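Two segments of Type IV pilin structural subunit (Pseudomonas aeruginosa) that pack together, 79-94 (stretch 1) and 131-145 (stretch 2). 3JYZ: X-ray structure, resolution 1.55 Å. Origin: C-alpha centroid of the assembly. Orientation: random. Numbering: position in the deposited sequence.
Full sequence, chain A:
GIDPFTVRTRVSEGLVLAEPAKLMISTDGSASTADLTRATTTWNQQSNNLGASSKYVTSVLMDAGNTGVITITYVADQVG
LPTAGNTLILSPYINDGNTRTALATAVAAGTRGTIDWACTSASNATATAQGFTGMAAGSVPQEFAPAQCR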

ATOM      1  N   VAL A  79      16.605  -0.851  -7.793  1.00 20.91           N
ATOM      2  CA  VAL A  79      15.446  -1.079  -8.638  1.00 20.11           C
ATOM      3  C   VAL A  79      15.628  -0.436 -10.009  1.00 21.75           C
ATOM      4  O   VAL A  79      15.251  -1.025 -11.024  1.00 22.97           O
ATOM      5  CB  VAL A  79      14.170  -0.524  -7.971  1.00 18.34           C
ATOM      6  CG1 VAL A  79      12.968  -0.699  -8.882  1.00 18.48           C
ATOM      7  CG2 VAL A  79      13.934  -1.219  -6.646  1.00 18.57           C
ATOM      8  N   GLY A  80      16.211   0.760 -10.030  1.00 21.57           N
ATOM      9  CA  GLY A  80      16.356   1.531 -11.256  1.00 21.25           C
ATOM     10  C   GLY A  80      15.458   2.761 -11.309  1.00 21.68           C
ATOM     11  O   GLY A  80      15.029   3.176 -12.388  1.00 22.50           O
ATOM     12  N   LEU A  81      15.180   3.353 -10.151  1.00 21.48           N
ATOM     13  CA  LEU A  81      14.245   4.466 -10.054  1.00 20.74           C
ATOM     14  C   LEU A  81      14.940   5.781  -9.725  1.00 22.58           C
ATOM     15  O   LEU A  81      16.050   5.783  -9.195  1.00 23.31           O
ATOM     16  CB  LEU A  81      13.221   4.184  -8.954  1.00 18.80           C
ATOM     17  CG  LEU A  81      12.316   2.975  -9.150  1.00 17.62           C
ATOM     18  CD1 LEU A  81      11.680   2.597  -7.820  1.00 16.94           C
ATOM     19  CD2 LEU A  81      11.253   3.259 -10.205  1.00 17.48           C
ATOM     20  N   PRO A  82      14.280   6.913 -10.021  1.00 22.89           N
ATOM     21  CA  PRO A  82      14.790   8.215  -9.581  1.00 23.74           C
ATOM     22  C   PRO A  82      14.885   8.259  -8.057  1.00 24.28           C
ATOM     23  O   PRO A  82      14.105   7.589  -7.368  1.00 23.29           O
ATOM     24  CB  PRO A  82      13.725   9.201 -10.075  1.00 23.60           C
ATOM     25  CG  PRO A  82      13.059   8.500 -11.211  1.00 23.32           C
ATOM     26  CD  PRO A  82      13.071   7.040 -10.854  1.00 22.63           C
ATOM     27  N   THR A  83      15.824   9.042  -7.535  1.00 25.35           N
ATOM     28  CA  THR A  83      16.088   9.064  -6.098  1.00 25.77           C
ATOM     29  C   THR A  83      14.852   9.411  -5.269  1.00 24.86           C
ATOM     30  O   THR A  83      14.680   8.911  -4.154  1.00 24.83           O
ATOM     31  CB  THR A  83      17.258  10.019  -5.746  1.00 27.53           C
ATOM     32  OG1 THR A  83      17.446  10.055  -4.325  1.00 29.39           O
ATOM     33  CG2 THR A  83      16.973  11.423  -6.241  1.00 27.44           C
ATOM     34  N   ALA A  84      13.987  10.259  -5.812  1.00 23.64           N
ATOM     35  CA  ALA A  84      12.779  10.656  -5.101  1.00 23.07           C
ATOM     36  C   ALA A  84      11.528  10.104  -5.777  1.00 20.91           C
ATOM     37  O   ALA A  84      10.418  10.499  -5.441  1.00 22.56           O
ATOM     38  CB  ALA A  84      12.691  12.177  -4.983  1.00 24.42           C
ATOM     39  N   GLY A  85      11.713   9.202  -6.735  1.00 17.35           N
ATOM     40  CA  GLY A  85      10.584   8.606  -7.429  1.00 15.05           C
ATOM     41  C   GLY A  85      10.354   7.156  -7.053  1.00 13.15           C
ATOM     42  O   GLY A  85      10.249   6.295  -7.926  1.00 14.06           O
ATOM     43  N   ASN A  86      10.291   6.879  -5.752  1.00 12.08           N
ATOM     44  CA  ASN A  86      10.486   5.523  -5.257  1.00 11.17           C
ATOM     45  C   ASN A  86       9.416   4.973  -4.328  1.00 11.48           C
ATOM     46  O   ASN A  86       9.654   3.981  -3.629  1.00 12.77           O
ATOM     47  CB  ASN A  86      11.886   5.370  -4.644  1.00 12.33           C
ATOM     48  CG  ASN A  86      12.069   6.211  -3.402  1.00 13.93           C
ATOM     49  OD1 ASN A  86      11.408   7.232  -3.234  1.00 15.64           O
ATOM     50  ND2 ASN A  86      12.963   5.777  -2.511  1.00 13.33           N
ATOM     51  N   THR A  87       8.238   5.588  -4.318  1.00  9.45           N
ATOM     52  CA  THR A  87       7.186   5.086  -3.429  1.00  8.77           C
ATOM     53  C   THR A  87       5.906   4.707  -4.148  1.00  8.54           C
ATOM     54  O   THR A  87       5.533   5.309  -5.167  1.00  8.08           O
ATOM     55  CB  THR A  87       6.820   6.080  -2.299  1.00 10.65           C
ATOM     56  OG1 THR A  87       6.150   7.219  -2.854  1.00 11.06           O
ATOM     57  CG2 THR A  87       8.067   6.531  -1.553  1.00 11.36           C
ATOM     58  N   LEU A  88       5.254   3.691  -3.593  1.00  7.64           N
ATOM     59  CA  LEU A  88       3.890   3.343  -3.936  1.00  7.98           C
ATOM     60  C   LEU A  88       3.031   3.447  -2.678  1.00  8.53           C
ATOM     61  O   LEU A  88       3.514   3.216  -1.565  1.00  9.26           O
ATOM     62  CB  LEU A  88       3.814   1.912  -4.472  1.00  8.17           C
ATOM     63  CG  LEU A  88       4.481   1.617  -5.807  1.00  8.03           C
ATOM     64  CD1 LEU A  88       4.278   0.146  -6.186  1.00  9.04           C
ATOM     65  CD2 LEU A  88       3.929   2.549  -6.892  1.00  7.63           C
ATOM     66  N   ILE A  89       1.760   3.790  -2.867  1.00  8.04           N
ATOM     67  CA  ILE A  89       0.805   3.871  -1.774  1.00  8.14           C
ATOM     68  C   ILE A  89      -0.290   2.823  -1.982  1.00  8.09           C
ATOM     69  O   ILE A  89      -0.843   2.710  -3.078  1.00  8.34           O
ATOM     70  CB  ILE A  89       0.141   5.256  -1.707  1.00  9.88           C
ATOM     71  CG1 ILE A  89       1.189   6.376  -1.719  1.00 12.42           C
ATOM     72  CG2 ILE A  89      -0.777   5.341  -0.483  1.00 11.08           C
ATOM     73  CD1 ILE A  89       2.138   6.336  -0.564  1.00 12.79           C
ATOM     74  N   LEU A  90      -0.584   2.049  -0.943  1.00  7.69           N
ATOM     75  CA  LEU A  90      -1.698   1.102  -0.962  1.00  7.63           C
ATOM     76  C   LEU A  90      -2.746   1.593   0.034  1.00  7.69           C
ATOM     77  O   LEU A  90      -2.480   1.665   1.232  1.00  7.84           O
ATOM     78  CB  LEU A  90      -1.243  -0.312  -0.589  1.00  9.07           C
ATOM     79  CG  LEU A  90       0.000  -0.852  -1.300  1.00 10.89           C
ATOM     80  CD1 LEU A  90       0.322  -2.292  -0.875  1.00 11.61           C
ATOM     81  CD2 LEU A  90      -0.134  -0.777  -2.806  1.00 12.84           C
ATOM     82  N   SER A  91      -3.935   1.919  -0.466  1.00  8.35           N
ATOM     83  CA  SER A  91      -4.985   2.525   0.353  1.00  8.63           C
ATOM     84  C   SER A  91      -6.159   1.557   0.477  1.00  9.18           C
ATOM     85  O   SER A  91      -6.713   1.125  -0.536  1.00  8.86           O
ATOM     86  CB  SER A  91      -5.451   3.832  -0.293  1.00  8.97           C
ATOM     87  OG  SER A  91      -4.379   4.761  -0.416  1.00 10.06           O
ATOM     88  N   PRO A  92      -6.534   1.197   1.713  1.00  8.80           N
ATOM     89  CA  PRO A  92      -7.611   0.218   1.933  1.00  8.89           C
ATOM     90  C   PRO A  92      -9.008   0.828   2.105  1.00  9.03           C
ATOM     91  O   PRO A  92      -9.166   1.926   2.650  1.00  8.73           O
ATOM     92  CB  PRO A  92      -7.203  -0.475   3.236  1.00  8.18           C
ATOM     93  CG  PRO A  92      -6.379   0.548   3.970  1.00  9.33           C
ATOM     94  CD  PRO A  92      -5.817   1.532   2.957  1.00  9.44           C
ATOM     95  N   TYR A  93     -10.014   0.084   1.644  1.00  8.75           N
ATOM     96  CA  TYR A  93     -11.416   0.483   1.736  1.00  8.49           C
ATOM     97  C   TYR A  93     -12.247  -0.710   2.155  1.00  9.84           C
ATOM     98  O   TYR A  93     -11.914  -1.842   1.848  1.00 11.34           O
ATOM     99  CB  TYR A  93     -11.922   0.978   0.376  1.00  9.28           C
ATOM    100  CG  TYR A  93     -11.181   2.194  -0.102  1.00  8.68           C
ATOM    101  CD1 TYR A  93      -9.912   2.080  -0.664  1.00  9.67           C
ATOM    102  CD2 TYR A  93     -11.728   3.463   0.038  1.00 10.01           C
ATOM    103  CE1 TYR A  93      -9.219   3.199  -1.078  1.00 10.34           C
ATOM    104  CE2 TYR A  93     -11.036   4.592  -0.379  1.00 10.58           C
ATOM    105  CZ  TYR A  93      -9.778   4.451  -0.938  1.00 10.92           C
ATOM    106  OH  TYR A  93      -9.080   5.571  -1.362  1.00 12.40           O
ATOM    107  N   ILE A  94     -13.338  -0.460   2.866  1.00  9.84           N
ATOM    108  CA  ILE A  94     -14.299  -1.520   3.110  1.00 11.92           C
ATOM    109  C   ILE A  94     -15.450  -1.389   2.133  1.00 12.82           C
ATOM    110  O   ILE A  94     -15.998  -0.303   1.940  1.00 13.31           O
ATOM    111  CB  ILE A  94     -14.806  -1.534   4.566  1.00 13.94           C
ATOM    112  CG1 ILE A  94     -13.763  -2.208   5.456  1.00 15.19           C
ATOM    113  CG2 ILE A  94     -16.129  -2.294   4.664  1.00 15.02           C
ATOM    114  CD1 ILE A  94     -13.996  -2.050   6.921  1.00 17.13           C
ATOM    115  N   GLY A 131     -12.890   2.593  -9.682  1.00 14.29           N
ATOM    116  CA  GLY A 131     -13.869   3.281  -8.854  1.00 15.31           C
ATOM    117  C   GLY A 131     -13.392   3.829  -7.519  1.00 15.67           C
ATOM    118  O   GLY A 131     -14.199   4.337  -6.738  1.00 17.80           O
ATOM    119  N   PHE A 132     -12.094   3.742  -7.246  1.00 12.81           N
ATOM    120  CA  PHE A 132     -11.568   4.220  -5.977  1.00 11.83           C
ATOM    121  C   PHE A 132     -11.379   5.726  -6.010  1.00 12.56           C
ATOM    122  O   PHE A 132     -11.019   6.295  -7.037  1.00 14.10           O
ATOM    123  CB  PHE A 132     -10.209   3.601  -5.675  1.00 10.72           C
ATOM    124  CG  PHE A 132     -10.236   2.130  -5.410  1.00 11.48           C
ATOM    125  CD1 PHE A 132      -9.919   1.222  -6.409  1.00 12.23           C
ATOM    126  CD2 PHE A 132     -10.527   1.650  -4.150  1.00 11.86           C
ATOM    127  CE1 PHE A 132      -9.916  -0.146  -6.157  1.00 11.79           C
ATOM    128  CE2 PHE A 132     -10.520   0.298  -3.885  1.00 11.93           C
ATOM    129  CZ  PHE A 132     -10.214  -0.612  -4.883  1.00 10.76           C
ATOM    130  N   THR A 133     -11.595   6.523  -4.882  1.00 13.28           N
ATOM    131  CA  THR A 133     -11.371   7.944  -4.726  1.00 15.31           C
ATOM    132  C   THR A 133     -10.640   8.236  -3.404  1.00 14.69           C
ATOM    133  O   THR A 133     -10.778   7.493  -2.441  1.00 13.96           O
ATOM    134  CB  THR A 133     -12.734   8.674  -4.797  1.00 18.59           C
ATOM    135  OG1 THR A 133     -13.598   8.188  -3.768  1.00 21.02           O
ATOM    136  CG2 THR A 133     -13.366   8.518  -6.156  1.00 18.62           C
ATOM    137  N   GLY A 134      -9.967   9.255  -3.428  1.00 14.41           N
ATOM    138  CA  GLY A 134      -9.358   9.777  -2.211  1.00 15.03           C
ATOM    139  C   GLY A 134      -7.930   9.358  -1.872  1.00 15.26           C
ATOM    140  O   GLY A 134      -7.399   9.765  -0.834  1.00 16.94           O
HETATM  141  N   MSE A 135      -7.295   8.567  -2.732  1.00 14.26           N
HETATM  142  CA  MSE A 135      -5.957   8.041  -2.434  1.00 14.51           C
HETATM  143  C   MSE A 135      -4.887   9.109  -2.467  1.00 13.38           C
HETATM  144  O   MSE A 135      -4.880   9.957  -3.351  1.00 13.72           O
HETATM  145  CB  MSE A 135      -5.533   6.984  -3.460  1.00 16.74           C
HETATM  146  CG  MSE A 135      -6.450   5.809  -3.592  1.00 17.85           C
HETATM  147 SE   MSE A 135      -7.900   6.212  -4.838  1.00 19.57          SE
HETATM  148  CE  MSE A 135      -6.867   6.528  -6.466  1.00 19.33           C
ATOM    149  N   ALA A 136      -3.948   9.031  -1.531  1.00 12.95           N
ATOM    150  CA  ALA A 136      -2.727   9.821  -1.636  1.00 12.64           C
ATOM    151  C   ALA A 136      -1.921   9.363  -2.849  1.00 12.51           C
ATOM    152  O   ALA A 136      -2.087   8.244  -3.337  1.00 13.17           O
ATOM    153  CB  ALA A 136      -1.898   9.691  -0.376  1.00 13.41           C
ATOM    154  N   ALA A 137      -1.034  10.224  -3.329  1.00 12.07           N
ATOM    155  CA  ALA A 137      -0.220   9.877  -4.483  1.00 12.18           C
ATOM    156  C   ALA A 137       1.108   9.263  -4.062  1.00 12.14           C
ATOM    157  O   ALA A 137       1.723   9.694  -3.091  1.00 13.25           O
ATOM    158  CB  ALA A 137       0.020  11.105  -5.346  1.00 12.72           C
ATOM    159  N   GLY A 138       1.542   8.245  -4.795  1.00 10.32           N
ATOM    160  CA  GLY A 138       2.895   7.741  -4.662  1.00  9.76           C
ATOM    161  C   GLY A 138       3.840   8.545  -5.543  1.00 10.61           C
ATOM    162  O   GLY A 138       3.486   9.637  -6.011  1.00 12.17           O
ATOM    163  N   SER A 139       5.030   8.001  -5.795  1.00  9.55           N
ATOM    164  CA  SER A 139       6.063   8.739  -6.528  1.00 10.26           C
ATOM    165  C   SER A 139       6.822   7.939  -7.596  1.00  9.61           C
ATOM    166  O   SER A 139       7.586   8.505  -8.370  1.00 10.58           O
ATOM    167  CB  SER A 139       7.035   9.416  -5.547  1.00 10.67           C
ATOM    168  OG  SER A 139       7.745   8.464  -4.778  1.00 12.03           O
ATOM    169  N   VAL A 140       6.629   6.626  -7.649  1.00  8.16           N
ATOM    170  CA  VAL A 140       7.211   5.857  -8.750  1.00  8.10           C
ATOM    171  C   VAL A 140       6.645   6.393 -10.077  1.00  8.52           C
ATOM    172  O   VAL A 140       5.428   6.489 -10.235  1.00  8.06           O
ATOM    173  CB  VAL A 140       6.889   4.349  -8.604  1.00  7.47           C
ATOM    174  CG1 VAL A 140       7.228   3.599  -9.877  1.00  8.52           C
ATOM    175  CG2 VAL A 140       7.648   3.745  -7.403  1.00  8.14           C
ATOM    176  N   PRO A 141       7.514   6.770 -11.033  1.00  8.09           N
ATOM    177  CA  PRO A 141       6.975   7.264 -12.307  1.00  8.83           C
ATOM    178  C   PRO A 141       6.137   6.183 -12.971  1.00  8.90           C
ATOM    179  O   PRO A 141       6.465   4.994 -12.864  1.00  8.41           O
ATOM    180  CB  PRO A 141       8.234   7.543 -13.138  1.00  9.15           C
ATOM    181  CG  PRO A 141       9.305   7.838 -12.092  1.00  9.28           C
ATOM    182  CD  PRO A 141       8.984   6.886 -10.962  1.00  8.46           C
ATOM    183  N   GLN A 142       5.069   6.586 -13.655  1.00  9.29           N
ATOM    184  CA  GLN A 142       4.108   5.617 -14.163  1.00 10.15           C
ATOM    185  C   GLN A 142       4.737   4.572 -15.087  1.00  8.95           C
ATOM    186  O   GLN A 142       4.333   3.417 -15.073  1.00  9.89           O
ATOM    187  CB  GLN A 142       2.931   6.325 -14.848  1.00 11.30           C
ATOM    188  CG  GLN A 142       3.339   7.018 -16.106  1.00 13.32           C
ATOM    189  CD  GLN A 142       2.330   8.025 -16.618  1.00 16.04           C
ATOM    190  OE1 GLN A 142       1.167   8.059 -16.198  1.00 16.94           O
ATOM    191  NE2 GLN A 142       2.775   8.856 -17.548  1.00 15.87           N
ATOM    192  N   GLU A 143       5.736   4.959 -15.879  1.00  8.35           N
ATOM    193  CA  GLU A 143       6.320   4.001 -16.810  1.00  9.47           C
ATOM    194  C   GLU A 143       7.087   2.872 -16.095  1.00  8.86           C
ATOM    195  O   GLU A 143       7.429   1.865 -16.711  1.00  9.71           O
ATOM    196  CB  GLU A 143       7.201   4.704 -17.852  1.00 10.62           C
ATOM    197  CG  GLU A 143       8.494   5.309 -17.305  1.00 10.82           C
ATOM    198  CD  GLU A 143       8.361   6.774 -16.900  1.00 11.22           C
ATOM    199  OE1 GLU A 143       7.237   7.233 -16.607  1.00 11.74           O
ATOM    200  OE2 GLU A 143       9.398   7.476 -16.858  1.00 11.72           O
ATOM    201  N   PHE A 144       7.346   3.049 -14.801  1.00  8.57           N
ATOM    202  CA  PHE A 144       8.089   2.073 -14.011  1.00  8.71           C
ATOM    203  C   PHE A 144       7.185   1.319 -13.041  1.00  8.91           C
ATOM    204  O   PHE A 144       7.653   0.517 -12.229  1.00  9.90           O
ATOM    205  CB  PHE A 144       9.191   2.776 -13.213  1.00  9.66           C
ATOM    206  CG  PHE A 144      10.272   3.382 -14.064  1.00 10.70           C
ATOM    207  CD1 PHE A 144      10.904   2.634 -15.046  1.00 11.84           C
ATOM    208  CD2 PHE A 144      10.678   4.687 -13.854  1.00 11.36           C
ATOM    209  CE1 PHE A 144      11.911   3.192 -15.813  1.00 12.25           C
ATOM    210  CE2 PHE A 144      11.681   5.251 -14.624  1.00 12.15           C
ATOM    211  CZ  PHE A 144      12.294   4.502 -15.600  1.00 11.67           C
ATOM    212  N   ALA A 145       5.888   1.595 -13.111  1.00  8.30           N
ATOM    213  CA  ALA A 145       4.931   0.940 -12.223  1.00  8.83           C
ATOM    214  C   ALA A 145       4.145  -0.137 -12.950  1.00  8.51           C
ATOM    215  O   ALA A 145       3.792   0.039 -14.117  1.00  8.64           O
ATOM    216  CB  ALA A 145       3.989   1.975 -11.648  1.00  8.83           C
TER
HETATM  217  O   HOH W   1      -4.268   7.252   0.724  1.00 13.43           O

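How does the start of stretch 1 engage the end of stretch 2? It does so mainly through apolar surfaces. The carbonyl oxygen of Gly80 sits over one face of the Phe144 ring, Gly80 O being 4.4 Å from Phe144 CZ. The CA-to-CB bond of Leu81 points sideways, but the side chain bends nearer at its end, so that Leu81 CD2 lies 3.7 Å from Phe144 CB and 4.1 Å from Val140 CG1. Pro82 has its CA-to-CB bond toward stretch 2 and makes an apolar contact, with Pro82 CG 3.9 Å from Pro141 CG.

Why can the backbones come so close at Gly85? Gly85 closes a type I turn that begins at Pro82, held by a hydrogen bond from Gly85 N to Pro82 O of 3.0 Å. With no side chain in the way, Gly85 CA approaches Ser139 O to 3.1 Å; a CB here would be tight against both Ser139 O and Pro141 CD. The carbonyl of Gly85 receives a CA-H...O contact from Val140, with Val140 CA 3.2 Å from Gly85 O and an angle of 158° at the hydrogen.

What fastens the two stretches where the strand begins? Asn86 N first gives a weak hydrogen bond to Ser139 OG, 3.2 Å long with an angle of 120° at the hydrogen. Thr87 O accepts two backbone hydrogen bonds, from Ser139 N at 2.8 Å and from Val140 N at 3.0 Å, both nearly straight. Alongside them, Thr87 OG1 and Ser139 OG share a hydrogen bond of 2.8 Å in which either could be the donor. Gly138 is suited to this crowding, since a CB on it would clash with Thr87 O.

How does the strand continue the contact beyond these bonds? Leu88 points away, yet its end returns to bring Leu88 CD2 within 3.9 Å of Val140 CB. Ile89 points toward stretch 2 and lies along its backbone, with Ile89 CG1 3.6 Å from both Ala137 O and Gly138 N. At Ser91 the stretches have drawn apart and a water fills in, 2.7 Å from Ser91 OG and accepting a 2.9 Å hydrogen bond from Ala136 N.

What does Tyr93 contribute at the far end? It has more area covered by the other stretch than any other residue here. Tyr93 OH donates a 2.8 Å hydrogen bond to Thr133 O, while Met135 CG lies at the ring edge, 3.5 Å from Tyr93 OH. The Phe132 ring meets it obliquely, the planes at 51° and Tyr93 CD1 3.6 Å from Phe132 CD2.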